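Side-chain contact in hypothetical sugar kinase (Cytophaga hutchinsonii, PDB 3R8E), which probably phosphorylates a sugar, as a putative kinase of the ROK family with a ribonuclease H-like fold: residues S271-F274 / D275-P279. Residues are numbered along the deposited sequence; the frame is centred on the assembly and turned at random.
Sequences SGAF and DYFVP
Ala-273 takes the N-cap place of helix 274-288, and its carbonyl oxygen opens the first turn by accepting two amides, a worked example of how a short 3-10 segment passes into a helix. Tyr-276 N reaches Ala-273 O at 2.9 Å, and Phe-277 N meets the same oxygen at 3.3 Å, so one carbonyl holds two successive amides. The next turn is closed by Val-278 N on Phe-274 O at 2.9 Å, a straighter bond (158°). At the outer side, water 1 donates to Gly-272 O and accepts from Asp-275 N, bridging the bend.

One turn apart, Phe-274 and Val-278 make a CH-pi contact: CG2 of Val-278 stands 3.5 Å from the centroid of the Phe-274 ring, almost exactly on its normal. With CG anti to the backbone N (chi1 -171°), the phenyl ring stands out from the helix and leans toward its C-terminal end, which brings one face against that methyl. A serine in place of Phe-274 would probably leave the Val-278 methyl without its aromatic floor and open a gap beside Leu-266 and Ile-299. Ala-273 CB packs 4.1 Å from CD2 of Phe-277.

Phe-274 and Val-278 face strands 263-267 and 298-301, whereas Ala-273 and Phe-277 lean on Trp-241 of helix 235-259, and Tyr-276 touches alanines of helix 223-231.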
ATOM      1  N   SER A 271      16.337  -7.659 -13.411  1.00 29.83           N
ATOM      2  CA  SER A 271      15.901  -6.646 -14.386  0.50 28.91           C
ATOM      3  C   SER A 271      16.632  -6.755 -15.740  1.00 33.11           C
ATOM      4  O   SER A 271      16.183  -6.164 -16.726  1.00 31.64           O
ATOM      5  CB  SER A 271      16.067  -5.238 -13.824  0.50 31.03           C
ATOM      6  OG  SER A 271      17.427  -4.850 -13.717  0.50 37.95           O
ATOM      7  N   GLY A 272      17.724  -7.518 -15.784  1.00 31.09           N
ATOM      8  CA  GLY A 272      18.477  -7.735 -17.018  1.00 31.66           C
ATOM      9  C   GLY A 272      17.659  -8.566 -17.995  1.00 35.15           C
ATOM     10  O   GLY A 272      17.910  -8.547 -19.206  1.00 35.88           O
ATOM     11  N   ALA A 273      16.643  -9.284 -17.457  1.00 29.62           N
ATOM     12  CA  ALA A 273      15.696 -10.130 -18.183  1.00 29.18           C
ATOM     13  C   ALA A 273      14.363  -9.404 -18.409  1.00 30.11           C
ATOM     14  O   ALA A 273      13.339 -10.052 -18.643  1.00 29.19           O
ATOM     15  CB  ALA A 273      15.462 -11.409 -17.405  1.00 30.39           C
ATOM     16  N   PHE A 274      14.390  -8.055 -18.356  1.00 25.65           N
ATOM     17  CA  PHE A 274      13.252  -7.142 -18.523  1.00 24.06           C
ATOM     18  C   PHE A 274      12.326  -7.573 -19.669  1.00 27.75           C
ATOM     19  O   PHE A 274      11.141  -7.791 -19.441  1.00 26.36           O
ATOM     20  CB  PHE A 274      13.773  -5.713 -18.781  1.00 25.00           C
ATOM     21  CG  PHE A 274      12.745  -4.605 -18.765  1.00 25.29           C
ATOM     22  CD1 PHE A 274      12.040  -4.272 -19.919  1.00 28.56           C
ATOM     23  CD2 PHE A 274      12.521  -3.860 -17.614  1.00 26.10           C
ATOM     24  CE1 PHE A 274      11.097  -3.238 -19.906  1.00 28.49           C
ATOM     25  CE2 PHE A 274      11.587  -2.820 -17.606  1.00 28.08           C
ATOM     26  CZ  PHE A 274      10.881  -2.517 -18.751  1.00 26.46           C
ATOM     27  N   ASP A 275      12.874  -7.748 -20.886  1.00 24.65           N
ATOM     28  CA  ASP A 275      12.098  -8.098 -22.075  1.00 25.27           C
ATOM     29  C   ASP A 275      11.349  -9.435 -21.978  1.00 30.00           C
ATOM     30  O   ASP A 275      10.356  -9.616 -22.687  1.00 30.59           O
ATOM     31  CB  ASP A 275      13.013  -8.125 -23.312  1.00 28.25           C
ATOM     32  CG  ASP A 275      13.655  -6.789 -23.655  1.00 39.32           C
ATOM     33  OD1 ASP A 275      13.134  -5.739 -23.202  1.00 38.15           O
ATOM     34  OD2 ASP A 275      14.659  -6.791 -24.403  1.00 45.33           O
ATOM     35  N   TYR A 276      11.804 -10.356 -21.113  1.00 26.69           N
ATOM     36  CA  TYR A 276      11.216 -11.691 -21.010  1.00 27.24           C
ATOM     37  C   TYR A 276      10.169 -11.818 -19.887  1.00 28.83           C
ATOM     38  O   TYR A 276       9.288 -12.673 -20.006  1.00 29.56           O
ATOM     39  CB  TYR A 276      12.329 -12.747 -20.865  1.00 29.58           C
ATOM     40  CG  TYR A 276      13.471 -12.484 -21.828  1.00 32.74           C
ATOM     41  CD1 TYR A 276      13.294 -12.623 -23.203  1.00 36.03           C
ATOM     42  CD2 TYR A 276      14.682 -11.969 -21.377  1.00 33.54           C
ATOM     43  CE1 TYR A 276      14.309 -12.298 -24.100  1.00 37.67           C
ATOM     44  CE2 TYR A 276      15.703 -11.638 -22.265  1.00 35.24           C
ATOM     45  CZ  TYR A 276      15.512 -11.803 -23.625  1.00 43.93           C
ATOM     46  OH  TYR A 276      16.513 -11.469 -24.503  1.00 47.55           O
ATOM     47  N   PHE A 277      10.229 -10.981 -18.831  1.00 23.43           N
ATOM     48  CA  PHE A 277       9.229 -11.067 -17.757  1.00 21.93           C
ATOM     49  C   PHE A 277       8.211  -9.900 -17.782  1.00 25.23           C
ATOM     50  O   PHE A 277       7.103 -10.072 -17.274  1.00 25.05           O
ATOM     51  CB  PHE A 277       9.874 -11.204 -16.359  1.00 22.29           C
ATOM     52  CG  PHE A 277      10.576 -10.004 -15.766  1.00 21.73           C
ATOM     53  CD1 PHE A 277       9.854  -8.997 -15.132  1.00 22.71           C
ATOM     54  CD2 PHE A 277      11.963  -9.941 -15.728  1.00 23.10           C
ATOM     55  CE1 PHE A 277      10.506  -7.904 -14.557  1.00 22.90           C
ATOM     56  CE2 PHE A 277      12.614  -8.847 -15.149  1.00 24.91           C
ATOM     57  CZ  PHE A 277      11.879  -7.832 -14.571  1.00 22.24           C
ATOM     58  N   VAL A 278       8.566  -8.732 -18.362  1.00 21.41           N
ATOM     59  CA  VAL A 278       7.664  -7.563 -18.397  1.00 20.21           C
ATOM     60  C   VAL A 278       6.361  -7.851 -19.215  1.00 24.73           C
ATOM     61  O   VAL A 278       5.310  -7.424 -18.737  1.00 23.37           O
ATOM     62  CB  VAL A 278       8.387  -6.255 -18.844  1.00 23.14           C
ATOM     63  CG1 VAL A 278       7.403  -5.120 -19.140  1.00 22.51           C
ATOM     64  CG2 VAL A 278       9.381  -5.813 -17.771  1.00 21.88           C
ATOM     65  N   PRO A 279       6.333  -8.591 -20.359  1.00 23.11           N
ATOM     66  CA  PRO A 279       5.040  -8.827 -21.031  1.00 23.68           C
ATOM     67  C   PRO A 279       3.985  -9.453 -20.110  1.00 26.78           C
ATOM     68  O   PRO A 279       2.873  -8.937 -20.063  1.00 26.01           O
ATOM     69  CB  PRO A 279       5.406  -9.756 -22.191  1.00 26.69           C
ATOM     70  CG  PRO A 279       6.812  -9.418 -22.491  1.00 31.21           C
ATOM     71  CD  PRO A 279       7.439  -9.181 -21.146  1.00 25.80           C
TER
HETATM   72  O   HOH W   1      15.900  -7.914 -21.230  1.00 35.47           O